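Hypothetical protein ST1066 (Sulfolobus tokodaii, PDB 2PJZ) probably binds and hydrolyses ATP as the nucleotide-binding subunit of an ABC transporter, putatively one for cobalt. Local coordinates at residues K32-G37 against I208-L213; T45-I50 against E177-T182; Q133-R138 against E157-A162; S140-S145 against V150-P155; V166-I171 against L188-E193. All coordinates share one frame; numbering follows the deposited sequence. Where two conformers were deposited one is given.

Contact 1: residues K32-G37 against I208-L213; sequences KVIILG and ISVSEL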
# COMPACT_ATOMS: atom_id res chain seq x y z
N LYS A 32 7.87 7.20 -1.38
CA LYS A 32 6.72 6.31 -1.08
C LYS A 32 5.63 7.09 -0.40
O LYS A 32 5.91 7.92 0.45
CB LYS A 32 7.14 5.19 -0.14
CG LYS A 32 7.98 4.10 -0.79
CD LYS A 32 8.48 3.10 0.27
CE LYS A 32 10.01 3.13 0.42
NZ LYS A 32 10.63 4.19 1.36
N VAL A 33 4.38 6.87 -0.79
CA VAL A 33 3.29 7.48 -0.03
C VAL A 33 2.43 6.33 0.51
O VAL A 33 2.45 5.21 -0.03
CB VAL A 33 2.46 8.49 -0.85
CG1 VAL A 33 3.36 9.62 -1.41
CG2 VAL A 33 1.65 7.78 -2.00
N ILE A 34 1.71 6.61 1.58
CA ILE A 34 0.86 5.60 2.19
C ILE A 34 -0.59 5.95 1.93
O ILE A 34 -1.00 7.10 2.07
CB ILE A 34 1.13 5.49 3.72
CG1 ILE A 34 2.57 5.08 3.98
CG2 ILE A 34 0.13 4.49 4.39
CD1 ILE A 34 3.03 5.33 5.42
N ILE A 35 -1.38 4.97 1.52
CA ILE A 35 -2.79 5.24 1.32
C ILE A 35 -3.46 4.48 2.45
O ILE A 35 -3.25 3.27 2.59
CB ILE A 35 -3.29 4.71 -0.05
CG1 ILE A 35 -2.66 5.53 -1.19
CG2 ILE A 35 -4.84 4.77 -0.11
CD1 ILE A 35 -3.13 5.06 -2.61
N LEU A 36 -4.23 5.22 3.26
CA LEU A 36 -4.89 4.66 4.45
C LEU A 36 -6.35 4.55 4.15
O LEU A 36 -6.95 5.48 3.66
CB LEU A 36 -4.73 5.59 5.68
CG LEU A 36 -3.35 5.83 6.21
CD1 LEU A 36 -3.40 6.94 7.29
CD2 LEU A 36 -2.77 4.50 6.76
N GLY A 37 -6.93 3.40 4.41
CA GLY A 37 -8.37 3.32 4.16
C GLY A 37 -8.88 2.12 4.90
O GLY A 37 -8.14 1.16 5.08
N ILE A 208 -0.96 14.34 3.63
CA ILE A 208 -0.64 14.88 4.97
C ILE A 208 0.62 14.19 5.47
O ILE A 208 0.84 13.00 5.22
CB ILE A 208 -1.83 14.75 5.96
CG1 ILE A 208 -1.48 15.36 7.33
CG2 ILE A 208 -2.28 13.29 6.15
CD1 ILE A 208 -2.67 15.39 8.29
N SER A 209 1.48 14.94 6.15
CA SER A 209 2.66 14.32 6.76
C SER A 209 2.21 13.30 7.81
O SER A 209 1.35 13.62 8.66
CB SER A 209 3.50 15.40 7.44
OG SER A 209 4.48 14.80 8.26
N VAL A 210 2.78 12.10 7.77
CA VAL A 210 2.48 11.11 8.81
C VAL A 210 2.98 11.62 10.18
O VAL A 210 2.31 11.44 11.21
CB VAL A 210 3.08 9.75 8.49
CG1 VAL A 210 2.94 8.84 9.66
CG2 VAL A 210 2.33 9.11 7.28
N SER A 211 4.12 12.29 10.19
CA SER A 211 4.65 12.88 11.44
C SER A 211 3.59 13.76 12.07
O SER A 211 3.32 13.66 13.28
CB SER A 211 5.96 13.66 11.19
OG SER A 211 6.40 14.29 12.40
N GLU A 212 2.96 14.62 11.27
CA GLU A 212 1.96 15.55 11.75
C GLU A 212 0.64 14.84 12.10
O GLU A 212 -0.01 15.14 13.11
CB GLU A 212 1.76 16.68 10.76
CG GLU A 212 3.14 17.26 10.34
CD GLU A 212 3.21 18.76 10.29
OE1 GLU A 212 3.76 19.29 9.30
OE2 GLU A 212 2.76 19.42 11.24
N LEU A 213 0.25 13.89 11.25
CA LEU A 213 -0.92 13.05 11.54
C LEU A 213 -0.84 12.39 12.92
O LEU A 213 -1.79 12.45 13.67
CB LEU A 213 -1.07 11.98 10.46
CG LEU A 213 -2.33 11.12 10.42
CD1 LEU A 213 -3.59 11.93 10.23
CD2 LEU A 213 -2.15 10.09 9.29
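L36 and L213 meet end to end, methyl on methyl, with L36 CD1 lying 3.9 Å from L213 CD2; this is the tighter half of the contact. The leucine of the helix gets there because its CG stands anti to the backbone N (chi1 -171°), which carries the branch out toward strand 32-36. The other half is slacker: I34 CD1 comes no nearer than 4.3 Å to V210 CG2, and the CA atoms of I34 and V210 are 8.8 Å apart. Strand 195-200 lies between strands 32-36 and 203-209 and fills in beside the contact, its A196 touching V210 and its F198 touching both leucines. Away from the interface, the start of helix 210-214 is more open to solvent and polar. There S209 sits at the N-cap, its OG accepting a weak 3.4 Å bond from E212 N, while the E212 carboxylate turns to K241 in a salt bridge. At the far end of the strand, G37 begins what looks like a Walker A P-loop. Four buried aliphatic side chains thus join the central strand to the edge-strand helix by apolar packing, with no directional bond between them.

Contact 2: residues T45-I50 against E177-T182; sequences TLLRAI and EGILVT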
# COMPACT_ATOMS: atom_id res chain seq x y z
N THR A 45 -7.69 -3.05 -4.64
CA THR A 45 -8.15 -2.97 -6.02
C THR A 45 -7.38 -1.89 -6.79
O THR A 45 -7.01 -2.09 -7.94
CB THR A 45 -9.67 -2.74 -6.11
OG1 THR A 45 -10.33 -3.88 -5.54
CG2 THR A 45 -10.10 -2.64 -7.54
N LEU A 46 -7.14 -0.76 -6.15
CA LEU A 46 -6.34 0.32 -6.78
C LEU A 46 -4.92 -0.14 -7.11
O LEU A 46 -4.43 0.06 -8.22
CB LEU A 46 -6.32 1.53 -5.86
CG LEU A 46 -6.38 2.98 -6.35
CD1 LEU A 46 -7.44 3.17 -7.41
CD2 LEU A 46 -6.74 3.85 -5.11
N LEU A 47 -4.28 -0.82 -6.16
CA LEU A 47 -2.96 -1.38 -6.42
C LEU A 47 -2.96 -2.42 -7.51
O LEU A 47 -2.01 -2.49 -8.30
CB LEU A 47 -2.42 -1.99 -5.12
CG LEU A 47 -1.00 -1.68 -4.68
CD1 LEU A 47 -0.50 -0.20 -4.92
CD2 LEU A 47 -0.90 -2.04 -3.19
N ARG A 48 -4.00 -3.25 -7.57
CA ARG A 48 -4.09 -4.25 -8.62
C ARG A 48 -4.15 -3.57 -10.00
O ARG A 48 -3.47 -3.99 -10.93
CB ARG A 48 -5.27 -5.21 -8.37
CG ARG A 48 -4.99 -6.27 -7.27
CD ARG A 48 -6.24 -7.08 -6.87
NE ARG A 48 -6.66 -8.00 -7.92
CZ ARG A 48 -7.88 -8.53 -8.03
NH1 ARG A 48 -8.85 -8.23 -7.18
NH2 ARG A 48 -8.12 -9.38 -9.02
N ALA A 49 -4.96 -2.52 -10.13
CA ALA A 49 -5.04 -1.76 -11.38
C ALA A 49 -3.68 -1.16 -11.77
O ALA A 49 -3.24 -1.27 -12.92
CB ALA A 49 -6.09 -0.68 -11.28
N ILE A 50 -3.01 -0.51 -10.82
CA ILE A 50 -1.68 0.07 -11.08
C ILE A 50 -0.68 -1.01 -11.53
O ILE A 50 0.16 -0.77 -12.41
CB ILE A 50 -1.14 0.82 -9.80
CG1 ILE A 50 -2.04 2.02 -9.45
CG2 ILE A 50 0.33 1.22 -9.98
CD1 ILE A 50 -1.75 2.60 -8.01
N GLU A 177 10.47 4.97 -4.72
CA GLU A 177 9.17 5.57 -5.05
C GLU A 177 8.10 4.47 -4.96
O GLU A 177 8.38 3.30 -5.26
CB GLU A 177 9.19 6.11 -6.48
CG GLU A 177 7.86 6.65 -7.05
CD GLU A 177 8.07 7.19 -8.45
OE1 GLU A 177 8.94 8.09 -8.63
OE2 GLU A 177 7.37 6.71 -9.39
N GLY A 178 6.89 4.85 -4.58
CA GLY A 178 5.80 3.89 -4.70
C GLY A 178 4.67 4.17 -3.76
O GLY A 178 4.51 5.29 -3.24
N ILE A 179 3.85 3.14 -3.56
CA ILE A 179 2.60 3.32 -2.81
C ILE A 179 2.52 2.13 -1.89
O ILE A 179 2.72 0.99 -2.31
CB ILE A 179 1.36 3.36 -3.77
CG1 ILE A 179 1.35 4.66 -4.58
CG2 ILE A 179 0.02 3.25 -2.94
CD1 ILE A 179 0.36 4.59 -5.77
N LEU A 180 2.24 2.40 -0.62
CA LEU A 180 2.05 1.35 0.36
C LEU A 180 0.61 1.50 0.83
O LEU A 180 0.24 2.58 1.25
CB LEU A 180 2.99 1.57 1.56
CG LEU A 180 3.04 0.48 2.65
CD1 LEU A 180 4.36 0.58 3.45
CD2 LEU A 180 1.83 0.56 3.61
N VAL A 181 -0.19 0.44 0.77
CA VAL A 181 -1.56 0.56 1.25
C VAL A 181 -1.79 -0.25 2.53
O VAL A 181 -1.30 -1.36 2.65
CB VAL A 181 -2.65 0.20 0.18
CG1 VAL A 181 -2.36 0.90 -1.17
CG2 VAL A 181 -2.77 -1.29 -0.03
N THR A 182 -2.56 0.32 3.46
CA THR A 182 -2.83 -0.34 4.74
C THR A 182 -4.04 0.20 5.45
O THR A 182 -4.40 1.39 5.29
CB THR A 182 -1.60 -0.26 5.70
OG1 THR A 182 -1.84 -1.08 6.86
CG2 THR A 182 -1.34 1.20 6.13
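L47 spreads its two methyls over I179 and V181, which project from the same face of strand 177-182. CD2 meets V181 head on, with L47 CD2 3.7 Å from V181 CG2 and 3.9 Å from V181 CG1, so it rests on both branches of the valine. The other methyl slides past I179, where L47 CD1 is 4.0 Å from I179 CG2. One helical turn on, I50 CD1 lies 3.7 Å from I179 CD1, the two isoleucines crossing at a slant. In V181, chi1 of -48° sets CG2 between the backbone N and the carbonyl carbon, and from there it faces the leucine. The axes of segments 45-50 and 177-182 pass 9.9 Å apart and run roughly antiparallel, at 153°. In the next shell, I179 leans on V33 and I35 of the adjoining strand, while L47 and V181 both touch D153 of strand 149-153. At the strand's end, T182 OG1 bonds to E184 N. A bound sulfate lies about 6 Å from the V181 side chain. Wholly apolar and buried, the contact holds the helix that follows the probable P-loop on the sheet, with V181 also touching residues of that loop.

Contact 3: residues Q133-R138 against E157-A162; sequences QSVLVR and ENVDAA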
# COMPACT_ATOMS: atom_id res chain seq x y z
N GLN A 133 3.80 -15.38 6.97
CA GLN A 133 4.92 -15.86 6.14
C GLN A 133 4.80 -15.51 4.65
O GLN A 133 5.78 -15.09 4.03
CB GLN A 133 5.03 -17.38 6.27
CG GLN A 133 5.58 -17.85 7.61
CD GLN A 133 5.64 -19.37 7.66
OE1 GLN A 133 4.86 -20.06 7.00
NE2 GLN A 133 6.58 -19.91 8.44
N SER A 134 3.60 -15.70 4.10
CA SER A 134 3.30 -15.40 2.69
C SER A 134 3.59 -13.93 2.35
O SER A 134 4.31 -13.66 1.37
CB SER A 134 1.83 -15.72 2.37
OG SER A 134 1.52 -15.39 1.02
N VAL A 135 3.04 -13.01 3.15
CA VAL A 135 3.29 -11.57 2.92
C VAL A 135 4.75 -11.18 3.11
O VAL A 135 5.28 -10.36 2.36
CB VAL A 135 2.31 -10.61 3.68
CG1 VAL A 135 2.68 -10.42 5.17
CG2 VAL A 135 2.30 -9.22 3.00
N LEU A 136 5.42 -11.77 4.10
CA LEU A 136 6.84 -11.47 4.28
C LEU A 136 7.64 -11.93 3.10
O LEU A 136 8.50 -11.17 2.60
CB LEU A 136 7.41 -12.08 5.57
CG LEU A 136 6.92 -11.36 6.84
CD1 LEU A 136 7.28 -12.19 8.10
CD2 LEU A 136 7.48 -9.94 6.93
N VAL A 137 7.36 -13.14 2.62
CA VAL A 137 8.07 -13.67 1.43
C VAL A 137 7.77 -12.80 0.18
O VAL A 137 8.70 -12.40 -0.56
CB VAL A 137 7.75 -15.16 1.20
CG1 VAL A 137 8.19 -15.65 -0.20
CG2 VAL A 137 8.40 -16.02 2.31
N ARG A 138 6.49 -12.45 -0.01
CA ARG A 138 6.11 -11.65 -1.18
C ARG A 138 6.69 -10.22 -1.15
O ARG A 138 7.14 -9.68 -2.18
CB ARG A 138 4.57 -11.63 -1.32
CG ARG A 138 4.01 -12.95 -1.89
CD ARG A 138 2.46 -12.90 -2.05
NE ARG A 138 1.75 -13.06 -0.77
CZ ARG A 138 1.12 -12.09 -0.12
NH1 ARG A 138 1.05 -10.84 -0.61
NH2 ARG A 138 0.51 -12.37 1.03
N GLU A 157 0.19 -6.95 7.82
CA GLU A 157 -0.97 -7.64 8.34
C GLU A 157 -0.62 -9.10 8.63
O GLU A 157 0.05 -9.74 7.84
CB GLU A 157 -2.16 -7.50 7.39
CG GLU A 157 -3.45 -8.05 7.93
CD GLU A 157 -4.69 -7.46 7.27
OE1 GLU A 157 -4.59 -6.90 6.16
OE2 GLU A 157 -5.78 -7.56 7.88
N ASN A 158 -1.01 -9.60 9.81
CA ASN A 158 -0.66 -10.99 10.21
C ASN A 158 0.84 -11.22 10.46
O ASN A 158 1.32 -12.37 10.52
CB ASN A 158 -1.22 -12.00 9.18
CG ASN A 158 -2.70 -11.79 8.90
OD1 ASN A 158 -3.52 -11.70 9.83
ND2 ASN A 158 -3.05 -11.68 7.62
N VAL A 159 1.59 -10.13 10.61
CA VAL A 159 3.02 -10.20 10.86
C VAL A 159 3.30 -9.77 12.32
O VAL A 159 2.82 -8.73 12.75
CB VAL A 159 3.82 -9.30 9.89
CG1 VAL A 159 5.29 -9.30 10.27
CG2 VAL A 159 3.66 -9.81 8.44
N ASP A 160 4.06 -10.58 13.06
CA ASP A 160 4.33 -10.29 14.48
C ASP A 160 5.16 -9.01 14.58
O ASP A 160 5.82 -8.62 13.62
CB ASP A 160 5.02 -11.47 15.17
CG ASP A 160 6.51 -11.58 14.83
OD1 ASP A 160 6.85 -11.97 13.71
OD2 ASP A 160 7.36 -11.32 15.70
N ALA A 161 5.14 -8.36 15.75
CA ALA A 161 5.82 -7.08 15.93
C ALA A 161 7.29 -7.04 15.52
O ALA A 161 7.72 -6.09 14.85
CB ALA A 161 5.65 -6.54 17.38
N ALA A 162 8.06 -8.06 15.91
CA ALA A 162 9.49 -8.09 15.61
C ALA A 162 9.75 -8.12 14.10
O ALA A 162 10.58 -7.36 13.59
CB ALA A 162 10.18 -9.28 16.31
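The backbones of V135, early in helix 131-144, and E157, in the loop leading to helix 161-173, lie 7.9 Å apart between CA atoms. The sequence L129 to Q133, running into the start of helix 131-144, reads as an ABC signature motif and 157-160 as the D-loop, so the contact joins the helix that follows the signature to the probable D-loop. V159 carries the loop's side of the contact. Its CG2 presses on V135 CG1 at 3.5 Å, tighter than usual for two carbons, with the side chains crossing at a slant. The valine of the helix offers that methyl because chi1 of 79° puts CG1 between its backbone N and carbonyl carbon; the same methyl also rests 3.8 Å from E157 O. L136 meets both branches of V159, its CG 3.9 Å from V159 CG2 and its CD2 4.0 Å from V159 CG1. E157 OE2 is bonded to H183 NE2 instead. Just before helix 161-173, D160 is the N-cap, its OD2 accepting a weak bond from A162 N. Behind V135, one guanidinium face of R138 lies over V135 CA, while R138 NE and NH2 both hydrogen-bond S134 OG, side-on in the guanidinium plane, at 2.9 and 3.2 Å.

Contact 4: residues S140-S145 against V150-P155; sequences SLALAS and VGLDEP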
# COMPACT_ATOMS: atom_id res chain seq x y z
N SER A 140 9.48 -9.45 0.43
CA SER A 140 10.90 -9.67 0.22
C SER A 140 11.20 -9.89 -1.27
O SER A 140 12.15 -9.32 -1.80
CB SER A 140 11.38 -10.86 1.09
OG SER A 140 11.26 -10.53 2.46
N LEU A 141 10.40 -10.70 -1.95
CA LEU A 141 10.54 -10.85 -3.41
C LEU A 141 10.44 -9.50 -4.17
O LEU A 141 11.23 -9.21 -5.08
CB LEU A 141 9.48 -11.82 -3.95
CG LEU A 141 9.66 -13.31 -3.60
CD1 LEU A 141 8.35 -14.02 -3.80
CD2 LEU A 141 10.78 -13.98 -4.44
N ALA A 142 9.44 -8.70 -3.79
CA ALA A 142 9.26 -7.38 -4.42
C ALA A 142 10.53 -6.51 -4.23
O ALA A 142 10.99 -5.86 -5.17
CB ALA A 142 8.04 -6.69 -3.87
N LEU A 143 11.08 -6.50 -3.01
CA LEU A 143 12.18 -5.60 -2.68
C LEU A 143 13.54 -6.07 -3.13
O LEU A 143 14.45 -5.24 -3.33
CB LEU A 143 12.22 -5.29 -1.18
CG LEU A 143 10.96 -4.63 -0.59
CD1 LEU A 143 11.13 -4.54 0.89
CD2 LEU A 143 10.66 -3.25 -1.16
N ALA A 144 13.71 -7.39 -3.27
CA ALA A 144 15.05 -7.92 -3.56
C ALA A 144 15.49 -7.68 -5.00
O ALA A 144 16.65 -7.87 -5.34
CB ALA A 144 15.13 -9.39 -3.20
N SER A 145 14.57 -7.24 -5.85
CA SER A 145 14.96 -6.72 -7.16
C SER A 145 15.40 -5.25 -7.18
O SER A 145 15.65 -4.69 -8.27
CB SER A 145 13.85 -6.96 -8.19
OG SER A 145 12.68 -6.28 -7.82
N VAL A 150 7.52 0.75 -6.34
CA VAL A 150 6.92 -0.45 -5.72
C VAL A 150 5.42 -0.18 -5.31
O VAL A 150 5.05 0.92 -4.88
CB VAL A 150 7.87 -0.91 -4.54
CG1 VAL A 150 7.79 0.11 -3.36
CG2 VAL A 150 7.60 -2.35 -4.09
N GLY A 151 4.57 -1.20 -5.44
CA GLY A 151 3.20 -1.13 -4.95
C GLY A 151 3.10 -2.19 -3.87
O GLY A 151 3.17 -3.39 -4.15
N LEU A 152 2.95 -1.76 -2.63
CA LEU A 152 2.94 -2.71 -1.54
C LEU A 152 1.56 -2.78 -0.88
O LEU A 152 1.05 -1.77 -0.41
CB LEU A 152 4.03 -2.41 -0.53
CG LEU A 152 5.45 -2.50 -1.06
CD1 LEU A 152 6.44 -2.01 0.01
CD2 LEU A 152 5.78 -3.95 -1.49
N ASP A 153 0.97 -3.96 -0.90
CA ASP A 153 -0.33 -4.17 -0.23
C ASP A 153 -0.12 -4.74 1.20
O ASP A 153 0.51 -5.78 1.39
CB ASP A 153 -1.17 -5.14 -1.05
CG ASP A 153 -2.59 -5.29 -0.50
OD1 ASP A 153 -3.14 -4.33 0.06
OD2 ASP A 153 -3.11 -6.40 -0.62
N GLU A 154 -0.67 -4.05 2.19
CA GLU A 154 -0.75 -4.56 3.58
C GLU A 154 0.45 -5.37 4.02
O GLU A 154 0.30 -6.55 4.39
CB GLU A 154 -2.02 -5.42 3.76
CG GLU A 154 -3.29 -4.64 3.63
CD GLU A 154 -3.62 -3.81 4.87
OE1 GLU A 154 -2.77 -3.67 5.79
OE2 GLU A 154 -4.75 -3.28 4.88
N PRO A 155 1.66 -4.77 3.98
CA PRO A 155 2.84 -5.61 4.22
C PRO A 155 3.00 -6.06 5.68
O PRO A 155 3.87 -6.86 5.97
CB PRO A 155 4.01 -4.70 3.81
CG PRO A 155 3.50 -3.29 3.98
CD PRO A 155 2.01 -3.35 3.72
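A142 and L143 face V150 and L152 with methyl groups alone, so no flat group lends a face or an edge to the interface itself. The flat groups nearby, the carboxylates of D153 and E154, are engaged elsewhere: D153 OD1 bonds to T44 OG1, while E154 OE1 reaches T182 OG1 and OE2 the backbone N of H183. Strand 149-153, ending in D153, reads as a Walker B motif, with E154 right after it, and what packs against it is the end of helix 131-144, which turns back into the strand through a short connection. The axes of segments 140-144 and 150-153 are 9.7 Å apart and run almost antiparallel, at 167°, as the helix returns directly into the strand within the P-loop NTPase fold.

The A142 methyl faces both V150 and L152, with A142 CB 4.4 Å from V150 CG2 and 4.3 Å from L152 CD2. The CA atoms of A142 and V150 are 7.4 Å apart. L143 starts off to one side, but its end swings in, and its other neighbours are Y170 and I171 of helix 161-173. L141 and A144, by contrast, pack on F108 of helix 105-114, so the helix is wedged between strand and helical layer. The touches are light, none below 4.3 Å, and all buried. V150 CG2 does double duty, serving A142 and also standing 4.3 Å from L143 CD2.

Contact 5: residues V166-I171 against L188-E193; sequences VISRYI and LNLYKE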
# COMPACT_ATOMS: atom_id res chain seq x y z
N VAL A 166 11.58 -5.59 11.20
CA VAL A 166 12.58 -6.05 10.23
C VAL A 166 12.16 -5.69 8.78
O VAL A 166 12.94 -5.08 8.03
CB VAL A 166 12.88 -7.56 10.39
CG1 VAL A 166 13.78 -8.04 9.27
CG2 VAL A 166 13.58 -7.80 11.75
N ILE A 167 10.92 -6.01 8.42
CA ILE A 167 10.46 -5.74 7.05
C ILE A 167 10.34 -4.23 6.78
O ILE A 167 10.57 -3.78 5.67
CB ILE A 167 9.15 -6.53 6.70
CG1 ILE A 167 8.97 -6.66 5.17
CG2 ILE A 167 7.93 -5.88 7.35
CD1 ILE A 167 10.04 -7.45 4.48
N SER A 168 10.00 -3.45 7.80
CA SER A 168 9.90 -2.00 7.68
C SER A 168 11.26 -1.39 7.33
O SER A 168 11.33 -0.47 6.54
CB SER A 168 9.36 -1.37 8.96
OG SER A 168 9.15 0.02 8.81
N ARG A 169 12.32 -1.93 7.93
CA ARG A 169 13.68 -1.49 7.64
C ARG A 169 13.97 -1.70 6.15
O ARG A 169 14.52 -0.83 5.49
CB ARG A 169 14.71 -2.15 8.59
CG ARG A 169 14.63 -1.53 10.04
CD ARG A 169 15.32 -2.27 11.28
NE ARG A 169 14.88 -1.61 12.54
CZ ARG A 169 14.35 -2.22 13.62
NH1 ARG A 169 14.24 -3.55 13.67
NH2 ARG A 169 13.94 -1.50 14.67
N TYR A 170 13.55 -2.84 5.60
CA TYR A 170 13.78 -3.10 4.16
C TYR A 170 12.89 -2.26 3.24
O TYR A 170 13.31 -1.84 2.16
CB TYR A 170 13.60 -4.58 3.86
CG TYR A 170 14.76 -5.42 4.35
CD1 TYR A 170 16.04 -5.21 3.86
CD2 TYR A 170 14.56 -6.43 5.29
CE1 TYR A 170 17.11 -5.98 4.30
CE2 TYR A 170 15.62 -7.21 5.74
CZ TYR A 170 16.88 -6.98 5.25
OH TYR A 170 17.92 -7.76 5.70
N ILE A 171 11.64 -2.07 3.66
CA ILE A 171 10.68 -1.22 2.94
C ILE A 171 11.25 0.18 2.83
O ILE A 171 11.15 0.83 1.79
CB ILE A 171 9.27 -1.26 3.65
CG1 ILE A 171 8.62 -2.63 3.42
CG2 ILE A 171 8.35 -0.10 3.18
CD1 ILE A 171 7.35 -2.91 4.23
N LEU A 188 2.10 3.30 11.67
CA LEU A 188 2.44 4.64 11.17
C LEU A 188 3.61 5.30 11.89
O LEU A 188 4.27 6.16 11.30
CB LEU A 188 1.22 5.55 11.19
CG LEU A 188 0.08 5.19 10.23
CD1 LEU A 188 -1.11 6.12 10.47
CD2 LEU A 188 0.53 5.25 8.76
N ASN A 189 3.87 4.91 13.14
CA ASN A 189 4.92 5.51 13.96
C ASN A 189 6.30 5.22 13.39
O ASN A 189 7.28 5.85 13.78
CB ASN A 189 4.86 4.97 15.39
CG ASN A 189 5.18 3.51 15.45
OD1 ASN A 189 4.28 2.66 15.39
ND2 ASN A 189 6.47 3.19 15.51
N LEU A 190 6.39 4.24 12.51
CA LEU A 190 7.65 3.94 11.83
C LEU A 190 7.76 4.69 10.50
O LEU A 190 8.78 4.59 9.82
CB LEU A 190 7.78 2.43 11.58
CG LEU A 190 8.16 1.55 12.78
CD1 LEU A 190 8.22 0.11 12.32
CD2 LEU A 190 9.51 1.97 13.38
N TYR A 191 6.73 5.44 10.14
CA TYR A 191 6.68 6.09 8.83
C TYR A 191 6.42 7.58 8.89
O TYR A 191 5.82 8.13 7.98
CB TYR A 191 5.67 5.37 7.92
CG TYR A 191 6.14 4.01 7.54
CD1 TYR A 191 6.90 3.81 6.38
CD2 TYR A 191 5.90 2.91 8.37
CE1 TYR A 191 7.37 2.54 6.04
CE2 TYR A 191 6.38 1.65 8.05
CZ TYR A 191 7.10 1.47 6.88
OH TYR A 191 7.56 0.21 6.57
N LYS A 192 6.95 8.23 9.94
CA LYS A 192 6.74 9.66 10.18
C LYS A 192 7.23 10.54 9.06
O LYS A 192 6.63 11.59 8.78
CB LYS A 192 7.43 10.10 11.49
CG LYS A 192 7.00 9.33 12.70
CD LYS A 192 7.83 9.68 13.96
CE LYS A 192 7.13 9.13 15.20
NZ LYS A 192 7.77 9.65 16.46
N GLU A 193 8.30 10.12 8.39
CA GLU A 193 8.87 10.95 7.33
C GLU A 193 8.11 10.82 6.00
O GLU A 193 8.46 11.47 4.99
CB GLU A 193 10.39 10.67 7.17
CG GLU A 193 10.78 9.28 6.64
CD GLU A 193 10.83 8.12 7.66
OE1 GLU A 193 11.86 7.40 7.66
OE2 GLU A 193 9.84 7.89 8.42
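With chi1 near -175°, S168 in one of its two conformers swings OG off helix 161-173 to meet Y191, whose chi1 of -69° and chi2 of -91° send the ring out with its hydroxyl foremost. The helix is the crossover of a beta-alpha-beta unit, linking parallel strands 149-153 and 177-182, and L188 to E193 belong to the loop that follows the second strand. S168 OG stands 2.8 Å from Y191 OH in a hydrogen bond that, with S168 built in two positions, may be only part-time. The same OG approaches the phenol end obliquely, 3.2 Å from Y191 CZ. I171, one turn further along, does not depend on that choice. Its side chain crosses the tyrosine at about a right angle, and CG2 comes to the ring edge near its plane, 3.5 Å from Y191 OH. Y191 meets the ring of Y194 edge-to-face, so the phenol is steadied from its own side as well. The loop's backbone is tied to the same helix by L190 O, which accepts from K172 NZ. L190 adds a methyl beside the serine: its CD1 lies 3.8 Å from S168 CB.

Contact 2 lies nearest the middle of the chain, and contacts 1, 2 and 4 all use one sheet: strands 32-36, 177-182 and 149-153 stand side by side, probably hydrogen-bonded through backbone pairs such as V33 O to L180 N and I179 O to L152 N. All three are buried and aliphatic. Contacts 3 and 5 sit further out, where buried side chains neighbour exposed loop residues; only contact 5 adds a side-chain hydrogen bond across its segments, at least in one conformer of S168. Elements are shared: helix 131-144 serves contacts 3 and 4, helix 161-173 contacts 3 and 5. L180, turned away from helix 43-50, touches I171, linking contact 2 to contact 5, whose loop also abuts V210 of contact 1.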